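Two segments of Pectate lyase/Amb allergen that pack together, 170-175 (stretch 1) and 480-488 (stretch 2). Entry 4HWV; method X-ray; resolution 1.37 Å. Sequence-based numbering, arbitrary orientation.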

# COMPACT_ATOMS: atom_id res chain seq x y z
N LEU A 170 13.63 -6.12 19.51
CA LEU A 170 14.53 -5.08 19.02
C LEU A 170 14.80 -5.32 17.55
O LEU A 170 15.39 -6.33 17.18
CB LEU A 170 15.85 -5.08 19.82
CG LEU A 170 15.71 -4.86 21.34
CD1 LEU A 170 17.07 -5.01 22.01
CD2 LEU A 170 15.08 -3.51 21.73
N GLY A 171 14.33 -4.43 16.69
CA GLY A 171 14.61 -4.59 15.27
C GLY A 171 16.09 -4.46 14.96
O GLY A 171 16.78 -3.64 15.56
N ILE A 172 16.57 -5.25 13.99
CA ILE A 172 17.93 -5.09 13.48
C ILE A 172 17.96 -4.13 12.29
O ILE A 172 17.21 -4.29 11.32
CB ILE A 172 18.51 -6.44 13.01
CG1 ILE A 172 18.66 -7.38 14.22
CG2 ILE A 172 19.83 -6.25 12.27
CD1 ILE A 172 18.94 -8.83 13.84
N GLY A 173 18.82 -3.12 12.34
CA GLY A 173 19.08 -2.34 11.13
C GLY A 173 17.93 -1.42 10.76
O GLY A 173 17.24 -0.87 11.62
N THR A 174 17.73 -1.25 9.46
CA THR A 174 16.76 -0.27 8.97
C THR A 174 15.55 -0.92 8.33
O THR A 174 14.67 -0.23 7.82
CB THR A 174 17.43 0.66 7.94
OG1 THR A 174 17.98 -0.14 6.89
CG2 THR A 174 18.55 1.49 8.59
N ASP A 175 15.47 -2.25 8.35
CA ASP A 175 14.41 -2.95 7.64
C ASP A 175 13.74 -4.07 8.44
O ASP A 175 13.18 -5.00 7.86
CB ASP A 175 14.92 -3.46 6.29
CG ASP A 175 16.01 -4.50 6.44
OD1 ASP A 175 16.54 -4.70 7.54
OD2 ASP A 175 16.35 -5.11 5.41
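Stretch 2 (480-488) AGKLEGPAE

Stretch 2 has no regular helix or strand. It packs against the type II' beta turn that I172 to D175 make in stretch 1. The two pieces are more than 300 residues apart in sequence and bury 343 Å² between them, both sides summed. At the backbone level G173 lies nearest P486, with their CA atoms 4.4 Å apart, and T174 lies nearest G481, with their CA atoms 3.9 Å apart. The order of the pairs reverses, the later residue of stretch 1 facing the earlier one of stretch 2. Contacts come from G481 and from E484 to A487; K482 and L483 make none.

One direct hydrogen bond joins the stretches. The CA-to-CB bond of E484 points toward stretch 1, and its extended side chain (chi1 m, chi2 t) brings OE1 to 2.8 Å from G173 N. The N-H points almost straight at the acceptor, at 176°. E484 OE1 also lies 3.5 Å from I172 CA.

Two waters extend the polar contact. Water 1 donates to G171 O at 2.9 Å and to E484 OE2 at 2.8 Å. Water 2 accepts from T174 N at 2.9 Å and from A487 N at 3.0 Å, and donates to D175 OD1 at 3.2 Å.

G173 has positive phi (73°), which by itself favours glycine. G173 CA makes a CA-H...O contact with G485 O at 3.3 Å. An ideal CB on G173 would lie 3.3 Å from A487 N, which is tight. G481 also has positive phi (80°).

The remaining contacts are van der Waals. T174 CG2 lies 3.8 Å from both G481 O and E484 O, so this methyl rests on backbone from two parts of stretch 2. T174 OG1 is 4.1 Å from P486 CB. I172 CG2 and A487 CB form a looser apolar pair at 4.4 Å.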

# COMPACT_ATOMS: atom_id res chain seq x y z
N ALA A 480 11.35 3.85 13.18
CA ALA A 480 12.30 2.79 12.94
C ALA A 480 13.40 3.23 11.97
O ALA A 480 13.23 4.19 11.20
CB ALA A 480 11.57 1.55 12.38
N GLY A 481 14.53 2.52 12.00
CA GLY A 481 15.59 2.80 11.05
C GLY A 481 16.46 3.99 11.43
O GLY A 481 17.19 4.49 10.58
N LYS A 482 16.40 4.42 12.69
CA LYS A 482 17.15 5.58 13.15
C LYS A 482 18.20 5.21 14.20
O LYS A 482 19.32 5.72 14.18
CB LYS A 482 16.18 6.61 13.74
CG LYS A 482 15.12 7.11 12.79
CD LYS A 482 15.73 7.96 11.67
CE LYS A 482 14.65 8.49 10.74
NZ LYS A 482 15.23 9.26 9.62
N LEU A 483 17.86 4.31 15.11
CA LEU A 483 18.76 3.90 16.19
C LEU A 483 19.98 3.13 15.72
O LEU A 483 21.03 3.16 16.38
CB LEU A 483 18.02 3.04 17.20
CG LEU A 483 17.02 3.78 18.10
CD1 LEU A 483 16.23 2.77 18.92
CD2 LEU A 483 17.75 4.74 19.03
N GLU A 484 19.83 2.40 14.61
CA GLU A 484 20.91 1.57 14.09
C GLU A 484 21.18 1.89 12.63
O GLU A 484 20.27 2.30 11.89
CB GLU A 484 20.57 0.08 14.22
CG GLU A 484 20.48 -0.43 15.64
CD GLU A 484 20.37 -1.95 15.74
OE1 GLU A 484 20.16 -2.63 14.70
OE2 GLU A 484 20.51 -2.46 16.86
N GLY A 485 22.42 1.68 12.22
CA GLY A 485 22.76 1.67 10.81
C GLY A 485 22.27 0.40 10.14
O GLY A 485 21.80 -0.53 10.80
N PRO A 486 22.38 0.35 8.81
CA PRO A 486 21.91 -0.84 8.09
C PRO A 486 22.78 -2.05 8.39
O PRO A 486 23.96 -1.93 8.72
CB PRO A 486 22.07 -0.44 6.62
CG PRO A 486 23.14 0.58 6.63
CD PRO A 486 22.95 1.35 7.90
N ALA A 487 22.18 -3.23 8.29
CA ALA A 487 22.91 -4.47 8.50
C ALA A 487 23.95 -4.62 7.41
O ALA A 487 23.71 -4.21 6.27
CB ALA A 487 21.96 -5.64 8.49
N GLU A 488 25.11 -5.17 7.75
CA GLU A 488 26.09 -5.54 6.74
C GLU A 488 25.50 -6.67 5.88
O GLU A 488 24.71 -7.48 6.36
CB GLU A 488 27.42 -5.98 7.37
O HOH W 1 19.06 -4.81 16.98
O HOH W 2 19.24 -3.08 7.74